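Local atomic coordinates of nitrite oxidoreductase subunit A (Kuenenia stuttgartiensis, PDB entry 7B04), a protein that belongs to the molybdopterin oxidoreductase family and holds a molybdenum atom, two pterin-guanylate (MD1) ligands and an iron/sulfur cluster. Residues R61-C66 / A79-N84; V663-K668 / P985-K990. One frame throughout, in Å; residues are numbered along the deposited sequence.

Interaction 1 of 2, residues R61-C66 / A79-N84; sequences RTFTYC and AFVRNN
Phe63, Ala79 and Val81 make the tight part of this contact, sharing one face of an antiparallel pairing. The small CB of Ala79 lies over a face of the Phe63 ring, offset toward its rim, while Val81 CG2 meets the ring edge in plane, 3.6 Å from Phe63 CD1. Tyr65 CE1 completes the cluster, bringing its ring edge to within 4.1 Å of Ala79 CB; Val701 of a loop touches both aromatic side chains. The two strands form a beta hairpin, with Phe63 and Ala79 a hydrogen-bonded pair: Ala79 N gives to Phe63 O at 3.0 Å, and Phe63 N to Ala79 O. Ala79 O also accepts from Thr62 OG1, 3.3 Å away and above the carbonyl plane; threonine, on the face shared with Phe80, has a hydroxyl that can bond a backbone carbonyl across the strands. At the solvent side Val81 N still bonds soundly to Arg61 O (2.9 Å), but the return bond from Arg61 N to Val81 O is weak. Here the long Arg61 side chain runs beside Val81, its guanidinium resting one face on Val81 CG1, and reaches exposed Asn84. Arg61 NH1 and NH2 both donate to Asn84 OD1, at 2.6 and 2.9 Å, guanidinium and amide planes 61° apart.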
ATOM      1  N   ARG B  61      -6.409  27.146   0.872  1.00 31.36           N
ATOM      2  CA  ARG B  61      -5.950  27.016   2.240  1.00 27.47           C
ATOM      3  C   ARG B  61      -5.323  25.644   2.400  1.00 28.49           C
ATOM      4  O   ARG B  61      -5.495  24.744   1.568  1.00 31.31           O
ATOM      5  CB  ARG B  61      -7.100  27.215   3.258  1.00 34.45           C
ATOM      6  CG  ARG B  61      -7.932  25.969   3.549  0.43 36.22           C
ATOM      7  CD  ARG B  61      -8.524  26.019   4.961  1.00 41.57           C
ATOM      8  NE  ARG B  61      -9.661  25.114   5.107  0.97 54.79           N
ATOM      9  CZ  ARG B  61     -10.923  25.457   4.869  0.68 49.81           C
ATOM     10  NH1 ARG B  61     -11.895  24.566   5.022  0.64 48.62           N
ATOM     11  NH2 ARG B  61     -11.216  26.694   4.489  0.94 45.30           N
ATOM     12  N   THR B  62      -4.600  25.498   3.488  1.00 33.32           N
ATOM     13  CA  THR B  62      -3.924  24.258   3.808  1.00 24.66           C
ATOM     14  C   THR B  62      -4.209  23.993   5.277  1.00 30.10           C
ATOM     15  O   THR B  62      -4.377  24.927   6.065  1.00 33.82           O
ATOM     16  CB  THR B  62      -2.419  24.387   3.504  1.00 22.44           C
ATOM     17  OG1 THR B  62      -1.754  23.136   3.747  1.00 41.08           O
ATOM     18  CG2 THR B  62      -1.780  25.496   4.332  1.00 17.83           C
ATOM     19  N   PHE B  63      -4.323  22.724   5.638  1.00 25.95           N
ATOM     20  CA  PHE B  63      -4.574  22.361   7.022  1.00 22.08           C
ATOM     21  C   PHE B  63      -3.820  21.083   7.341  1.00 28.29           C
ATOM     22  O   PHE B  63      -3.282  20.409   6.456  1.00 31.83           O
ATOM     23  CB  PHE B  63      -6.094  22.284   7.310  1.00 24.61           C
ATOM     24  CG  PHE B  63      -6.774  21.003   6.894  1.00 25.89           C
ATOM     25  CD1 PHE B  63      -7.556  20.965   5.750  1.00 28.10           C
ATOM     26  CD2 PHE B  63      -6.714  19.875   7.687  1.00 28.76           C
ATOM     27  CE1 PHE B  63      -8.217  19.798   5.380  1.00 24.29           C
ATOM     28  CE2 PHE B  63      -7.368  18.711   7.321  1.00 32.21           C
ATOM     29  CZ  PHE B  63      -8.123  18.675   6.168  1.00 26.59           C
ATOM     30  N   THR B  64      -3.739  20.791   8.635  1.00 30.03           N
ATOM     31  CA  THR B  64      -2.911  19.708   9.140  1.00 24.11           C
ATOM     32  C   THR B  64      -3.683  18.773  10.065  1.00 24.54           C
ATOM     33  O   THR B  64      -4.379  19.231  10.974  1.00 34.26           O
ATOM     34  CB  THR B  64      -1.710  20.320   9.872  1.00 32.48           C
ATOM     35  OG1 THR B  64      -0.725  20.723   8.912  1.00 26.63           O
ATOM     36  CG2 THR B  64      -1.109  19.355  10.838  1.00 35.56           C
ATOM     37  N   TYR B  65      -3.548  17.466   9.840  1.00 20.64           N
ATOM     38  CA  TYR B  65      -4.133  16.451  10.712  1.00 22.41           C
ATOM     39  C   TYR B  65      -3.149  15.290  10.830  1.00 26.79           C
ATOM     40  O   TYR B  65      -2.025  15.342  10.321  1.00 29.98           O
ATOM     41  CB  TYR B  65      -5.504  15.972  10.212  1.00 25.42           C
ATOM     42  CG  TYR B  65      -5.472  15.230   8.897  1.00 28.97           C
ATOM     43  CD1 TYR B  65      -5.270  15.903   7.701  1.00 30.71           C
ATOM     44  CD2 TYR B  65      -5.633  13.849   8.852  1.00 33.57           C
ATOM     45  CE1 TYR B  65      -5.246  15.229   6.499  1.00 31.06           C
ATOM     46  CE2 TYR B  65      -5.601  13.166   7.653  1.00 33.65           C
ATOM     47  CZ  TYR B  65      -5.405  13.862   6.480  1.00 29.31           C
ATOM     48  OH  TYR B  65      -5.374  13.194   5.278  1.00 35.60           O
ATOM     49  N   CYS B  66      -3.583  14.230  11.509  1.00 25.47           N
ATOM     50  CA  CYS B  66      -2.788  13.026  11.708  1.00 31.37           C
ATOM     51  C   CYS B  66      -3.570  11.830  11.181  1.00 35.19           C
ATOM     52  O   CYS B  66      -4.703  11.588  11.609  1.00 32.13           O
ATOM     53  CB  CYS B  66      -2.442  12.835  13.187  1.00 34.38           C
ATOM     54  SG  CYS B  66      -1.538  11.313  13.568  1.00 35.50           S
ATOM     55  N   ALA B  79      -2.851  18.712   4.080  1.00 24.96           N
ATOM     56  CA  ALA B  79      -3.788  18.577   2.974  1.00 33.71           C
ATOM     57  C   ALA B  79      -4.073  19.942   2.356  1.00 27.99           C
ATOM     58  O   ALA B  79      -4.093  20.960   3.053  1.00 20.95           O
ATOM     59  CB  ALA B  79      -5.097  17.926   3.432  1.00 29.20           C
ATOM     60  N   PHE B  80      -4.304  19.958   1.043  1.00 26.73           N
ATOM     61  CA  PHE B  80      -4.596  21.185   0.309  1.00 27.41           C
ATOM     62  C   PHE B  80      -6.085  21.248   0.002  1.00 21.49           C
ATOM     63  O   PHE B  80      -6.671  20.266  -0.467  1.00 25.18           O
ATOM     64  CB  PHE B  80      -3.809  21.280  -1.002  1.00 27.59           C
ATOM     65  CG  PHE B  80      -2.335  21.044  -0.860  1.00 25.81           C
ATOM     66  CD1 PHE B  80      -1.822  19.761  -0.878  1.00 32.88           C
ATOM     67  CD2 PHE B  80      -1.460  22.111  -0.728  1.00 27.56           C
ATOM     68  CE1 PHE B  80      -0.468  19.543  -0.756  1.00 38.12           C
ATOM     69  CE2 PHE B  80      -0.103  21.899  -0.603  1.00 25.90           C
ATOM     70  CZ  PHE B  80       0.394  20.613  -0.618  1.00 32.17           C
ATOM     71  N   VAL B  81      -6.690  22.403   0.265  1.00 17.56           N
ATOM     72  CA  VAL B  81      -8.125  22.609   0.110  1.00 25.25           C
ATOM     73  C   VAL B  81      -8.364  23.640  -0.986  1.00 30.73           C
ATOM     74  O   VAL B  81      -7.637  24.635  -1.088  1.00 31.29           O
ATOM     75  CB  VAL B  81      -8.759  23.057   1.442  1.00 23.55           C
ATOM     76  CG1 VAL B  81     -10.202  23.462   1.248  1.00 28.07           C
ATOM     77  CG2 VAL B  81      -8.662  21.946   2.468  1.00 26.08           C
ATOM     78  N   ARG B  82      -9.365  23.392  -1.814  1.00 33.42           N
ATOM     79  CA  ARG B  82      -9.765  24.373  -2.843  1.00 30.34           C
ATOM     80  C   ARG B  82     -11.258  24.580  -2.668  1.00 32.23           C
ATOM     81  O   ARG B  82     -11.974  23.620  -2.820  1.00 30.80           O
ATOM     82  CB  ARG B  82      -9.521  23.813  -4.235  1.00 31.47           C
ATOM     83  CG  ARG B  82     -10.078  24.703  -5.324  1.00 32.86           C
ATOM     84  CD  ARG B  82     -10.040  24.009  -6.647  1.00 34.39           C
ATOM     85  NE  ARG B  82      -9.226  24.756  -7.570  1.00 35.42           N
ATOM     86  CZ  ARG B  82      -9.710  25.404  -8.591  1.00 32.64           C
ATOM     87  NH1 ARG B  82     -10.964  25.225  -8.943  1.00 28.56           N
ATOM     88  NH2 ARG B  82      -8.950  26.241  -9.246  1.00 35.76           N
ATOM     89  N   ASN B  83     -11.666  25.803  -2.370  1.00 30.35           N
ATOM     90  CA  ASN B  83     -13.053  26.201  -2.127  1.00 28.88           C
ATOM     91  C   ASN B  83     -13.715  25.270  -1.111  1.00 20.27           C
ATOM     92  O   ASN B  83     -14.799  24.726  -1.335  1.00 18.72           O
ATOM     93  CB  ASN B  83     -13.849  26.260  -3.432  1.00 24.94           C
ATOM     94  CG  ASN B  83     -15.031  27.208  -3.350  1.00 27.07           C
ATOM     95  OD1 ASN B  83     -15.300  27.797  -2.302  1.00 28.82           O
ATOM     96  ND2 ASN B  83     -15.741  27.364  -4.462  1.00 27.15           N
ATOM     97  N   ASN B  84     -13.035  25.093   0.024  1.00 25.69           N
ATOM     98  CA  ASN B  84     -13.530  24.302   1.154  1.00 32.64           C
ATOM     99  C   ASN B  84     -13.794  22.843   0.781  1.00 23.84           C
ATOM    100  O   ASN B  84     -14.663  22.187   1.363  1.00 22.73           O
ATOM    101  CB  ASN B  84     -14.765  24.946   1.787  1.00 21.88           C
ATOM    102  CG  ASN B  84     -14.396  26.052   2.757  1.00 36.40           C
ATOM    103  OD1 ASN B  84     -13.846  25.794   3.829  1.00 38.58           O
ATOM    104  ND2 ASN B  84     -14.677  27.293   2.377  1.00 38.90           N
TER

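Interaction 2 of 2, residues V663-K668 / P985-K990; sequences VYQMLK and PYEGWK
Lys668 lays its aliphatic chain against the ring of Tyr986, Lys668 CG coming to 3.6 Å from Tyr986 CD2, and the two side chains are inclined to each other. Lysine suits this partly exposed border because its methylenes can pack on an aromatic ring. CG of Lys668 stands anti to the backbone N (chi1 176°), which carries it to the tyrosine. Beside it, Tyr986 CB packs 3.7 Å from Tyr664 O, a carbonyl already used within the helix by Lys668 N. Gln665 turns its amide toward the backbone of Tyr986 and Glu987; its modelled OE1 is too close to Glu987 N for the detail there to be trusted. The arrangement packs a helix against a type II beta turn, Tyr986 to Trp989, closed by Trp989 N to Tyr986 O at 3.2 Å. Gly988, at phi 83°, takes the third turn position, where a side chain would meet the preceding carbonyl. In the next shell Trp989 CB lies 3.6 Å above a face of the Tyr986 ring, and Pro985 CD covers a face of the indole. Beyond these, Ser999 of helix 994-999 touches Tyr664, Pro985 and Tyr986, while Tyr664 OH is hydrogen-bonded to Ser1025 O and Trp989 stacks on Tyr996.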
ATOM      1  N   VAL B 663     -14.266 -16.467   9.975  1.00 36.90           N
ATOM      2  CA  VAL B 663     -15.352 -15.491  10.038  1.00 37.86           C
ATOM      3  C   VAL B 663     -16.707 -16.143   9.790  1.00 39.24           C
ATOM      4  O   VAL B 663     -17.695 -15.820  10.460  1.00 40.19           O
ATOM      5  CB  VAL B 663     -15.089 -14.333   9.054  1.00 32.67           C
ATOM      6  CG1 VAL B 663     -14.979 -14.838   7.624  1.00 33.09           C
ATOM      7  CG2 VAL B 663     -16.188 -13.292   9.158  1.00 32.57           C
ATOM      8  N   TYR B 664     -16.783 -17.062   8.828  1.00 37.97           N
ATOM      9  CA  TYR B 664     -18.080 -17.615   8.460  1.00 40.08           C
ATOM     10  C   TYR B 664     -18.618 -18.556   9.531  1.00 44.01           C
ATOM     11  O   TYR B 664     -19.836 -18.721   9.650  1.00 41.10           O
ATOM     12  CB  TYR B 664     -17.980 -18.271   7.083  1.00 36.51           C
ATOM     13  CG  TYR B 664     -17.817 -17.226   5.997  1.00 31.39           C
ATOM     14  CD1 TYR B 664     -18.892 -16.440   5.599  1.00 36.74           C
ATOM     15  CD2 TYR B 664     -16.583 -16.993   5.400  1.00 30.59           C
ATOM     16  CE1 TYR B 664     -18.751 -15.468   4.623  1.00 37.13           C
ATOM     17  CE2 TYR B 664     -16.431 -16.020   4.422  1.00 32.44           C
ATOM     18  CZ  TYR B 664     -17.519 -15.262   4.037  1.00 37.79           C
ATOM     19  OH  TYR B 664     -17.379 -14.296   3.066  1.00 35.54           O
ATOM     20  N   GLN B 665     -17.737 -19.178  10.316  1.00 44.05           N
ATOM     21  CA  GLN B 665     -18.175 -19.844  11.539  1.00 37.54           C
ATOM     22  C   GLN B 665     -18.755 -18.839  12.525  1.00 35.84           C
ATOM     23  O   GLN B 665     -19.770 -19.110  13.181  1.00 39.18           O
ATOM     24  CB  GLN B 665     -16.998 -20.567  12.178  1.00 37.32           C
ATOM     25  CG  GLN B 665     -17.313 -21.512  13.315  1.00 40.05           C
ATOM     26  CD  GLN B 665     -18.299 -22.587  12.938  1.00 50.71           C
ATOM     27  OE1 GLN B 665     -18.070 -23.348  12.011  1.00 53.12           O
ATOM     28  NE2 GLN B 665     -19.378 -22.683  13.680  1.00 45.72           N
ATOM     29  N   MET B 666     -18.119 -17.668  12.642  1.00 31.41           N
ATOM     30  CA  MET B 666     -18.596 -16.652  13.574  1.00 30.32           C
ATOM     31  C   MET B 666     -19.981 -16.164  13.178  1.00 31.00           C
ATOM     32  O   MET B 666     -20.853 -15.983  14.035  1.00 30.93           O
ATOM     33  CB  MET B 666     -17.609 -15.486  13.625  1.00 30.94           C
ATOM     34  CG  MET B 666     -16.225 -15.847  14.143  1.00 30.79           C
ATOM     35  SD  MET B 666     -16.220 -16.333  15.878  1.00 38.25           S
ATOM     36  CE  MET B 666     -15.890 -18.087  15.735  1.00 41.95           C
ATOM     37  N   LEU B 667     -20.203 -15.953  11.880  1.00 31.15           N
ATOM     38  CA  LEU B 667     -21.484 -15.446  11.406  1.00 31.76           C
ATOM     39  C   LEU B 667     -22.577 -16.504  11.456  1.00 39.67           C
ATOM     40  O   LEU B 667     -23.738 -16.175  11.722  1.00 45.45           O
ATOM     41  CB  LEU B 667     -21.338 -14.918   9.977  1.00 42.06           C
ATOM     42  CG  LEU B 667     -20.397 -13.725   9.818  1.00 34.65           C
ATOM     43  CD1 LEU B 667     -20.228 -13.357   8.351  1.00 29.77           C
ATOM     44  CD2 LEU B 667     -20.922 -12.551  10.618  1.00 27.64           C
ATOM     45  N   LYS B 668     -22.233 -17.768  11.206  1.00 37.41           N
ATOM     46  CA  LYS B 668     -23.229 -18.826  11.083  1.00 35.95           C
ATOM     47  C   LYS B 668     -23.608 -19.453  12.421  1.00 39.86           C
ATOM     48  O   LYS B 668     -24.794 -19.703  12.668  1.00 40.10           O
ATOM     49  CB  LYS B 668     -22.717 -19.914  10.135  1.00 30.92           C
ATOM     50  CG  LYS B 668     -23.628 -21.121  10.003  1.00 29.24           C
ATOM     51  CD  LYS B 668     -24.919 -20.759   9.294  1.00 31.40           C
ATOM     52  CE  LYS B 668     -25.789 -21.984   9.078  1.00 29.28           C
ATOM     53  NZ  LYS B 668     -27.104 -21.629   8.475  1.00 32.16           N
ATOM     54  N   PRO B 985     -15.262 -24.102   5.843  1.00 44.48           N
ATOM     55  CA  PRO B 985     -15.382 -22.683   6.235  1.00 42.99           C
ATOM     56  C   PRO B 985     -16.159 -22.465   7.534  1.00 40.83           C
ATOM     57  O   PRO B 985     -15.814 -21.577   8.332  1.00 47.24           O
ATOM     58  CB  PRO B 985     -16.143 -22.078   5.057  1.00 32.89           C
ATOM     59  CG  PRO B 985     -16.996 -23.207   4.549  1.00 31.55           C
ATOM     60  CD  PRO B 985     -16.113 -24.399   4.669  1.00 33.92           C
ATOM     61  N   TYR B 986     -17.191 -23.281   7.746  1.00 37.40           N
ATOM     62  CA  TYR B 986     -17.942 -23.266   8.993  1.00 36.26           C
ATOM     63  C   TYR B 986     -18.394 -24.686   9.294  1.00 46.04           C
ATOM     64  O   TYR B 986     -18.662 -25.484   8.388  1.00 47.75           O
ATOM     65  CB  TYR B 986     -19.143 -22.297   8.943  1.00 37.82           C
ATOM     66  CG  TYR B 986     -20.249 -22.659   7.971  1.00 39.56           C
ATOM     67  CD1 TYR B 986     -20.207 -22.231   6.651  1.00 38.67           C
ATOM     68  CD2 TYR B 986     -21.361 -23.387   8.382  1.00 40.43           C
ATOM     69  CE1 TYR B 986     -21.221 -22.542   5.761  1.00 34.48           C
ATOM     70  CE2 TYR B 986     -22.383 -23.701   7.495  1.00 45.80           C
ATOM     71  CZ  TYR B 986     -22.310 -23.278   6.184  1.00 39.88           C
ATOM     72  OH  TYR B 986     -23.326 -23.592   5.301  1.00 45.74           O
ATOM     73  N   GLU B 987     -18.467 -24.989  10.588  1.00 43.72           N
ATOM     74  CA  GLU B 987     -18.724 -26.352  11.029  1.00 37.04           C
ATOM     75  C   GLU B 987     -20.135 -26.784  10.661  1.00 34.98           C
ATOM     76  O   GLU B 987     -21.110 -26.047  10.846  1.00 41.14           O
ATOM     77  CB  GLU B 987     -18.551 -26.482  12.540  1.00 36.16           C
ATOM     78  CG  GLU B 987     -17.198 -26.980  13.024  1.00 41.24           C
ATOM     79  CD  GLU B 987     -17.036 -26.761  14.520  1.00 48.98           C
ATOM     80  OE1 GLU B 987     -15.989 -26.238  14.955  1.00 55.16           O
ATOM     81  OE2 GLU B 987     -17.975 -27.114  15.259  1.00 49.36           O
ATOM     82  N   GLY B 988     -20.233 -27.981  10.106  1.00 30.11           N
ATOM     83  CA  GLY B 988     -21.524 -28.499   9.717  1.00 41.59           C
ATOM     84  C   GLY B 988     -22.000 -28.018   8.371  1.00 41.98           C
ATOM     85  O   GLY B 988     -23.190 -28.160   8.063  1.00 35.89           O
ATOM     86  N   TRP B 989     -21.115 -27.429   7.571  1.00 47.66           N
ATOM     87  CA  TRP B 989     -21.484 -26.980   6.240  1.00 46.03           C
ATOM     88  C   TRP B 989     -21.878 -28.175   5.380  1.00 46.36           C
ATOM     89  O   TRP B 989     -21.409 -29.297   5.581  1.00 44.54           O
ATOM     90  CB  TRP B 989     -20.329 -26.229   5.584  1.00 39.23           C
ATOM     91  CG  TRP B 989     -19.166 -27.119   5.309  1.00 34.34           C
ATOM     92  CD1 TRP B 989     -18.126 -27.395   6.149  1.00 34.84           C
ATOM     93  CD2 TRP B 989     -18.931 -27.874   4.119  1.00 36.71           C
ATOM     94  NE1 TRP B 989     -17.253 -28.269   5.550  1.00 41.47           N
ATOM     95  CE2 TRP B 989     -17.726 -28.580   4.303  1.00 38.11           C
ATOM     96  CE3 TRP B 989     -19.624 -28.021   2.914  1.00 35.22           C
ATOM     97  CZ2 TRP B 989     -17.198 -29.418   3.323  1.00 29.21           C
ATOM     98  CZ3 TRP B 989     -19.099 -28.850   1.945  1.00 34.49           C
ATOM     99  CH2 TRP B 989     -17.898 -29.538   2.154  1.00 30.47           C
ATOM    100  N   LYS B 990     -22.757 -27.932   4.422  1.00 40.93           N
ATOM    101  CA  LYS B 990     -23.115 -28.938   3.441  1.00 45.26           C
ATOM    102  C   LYS B 990     -23.085 -28.262   2.079  1.00 46.56           C
ATOM    103  O   LYS B 990     -23.219 -27.038   1.994  1.00 49.66           O
ATOM    104  CB  LYS B 990     -24.500 -29.553   3.716  1.00 38.95           C
ATOM    105  CG  LYS B 990     -24.556 -30.451   4.938  1.00 30.06           C
TER

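The two contacts come in series along the chain: the hairpin of interaction 1 closes before helix 663-670 of interaction 2 begins. Their centres lie 46 Å apart, their nearest atoms about 28 Å, and they share no sheet or helix. Interaction 1 pairs two neighbours of a three-stranded antiparallel sheet near the iron/sulfur cluster, about 7 Å from the Tyr65 side chain; the residues between its strands include Cys67 and Cys75 of the cluster pocket. Interaction 2 instead joins regions more than 300 residues apart, bringing a helix within the molybdopterin oxidoreductase range against a much later loop. One contact is thus local, the other ties distant sequence together.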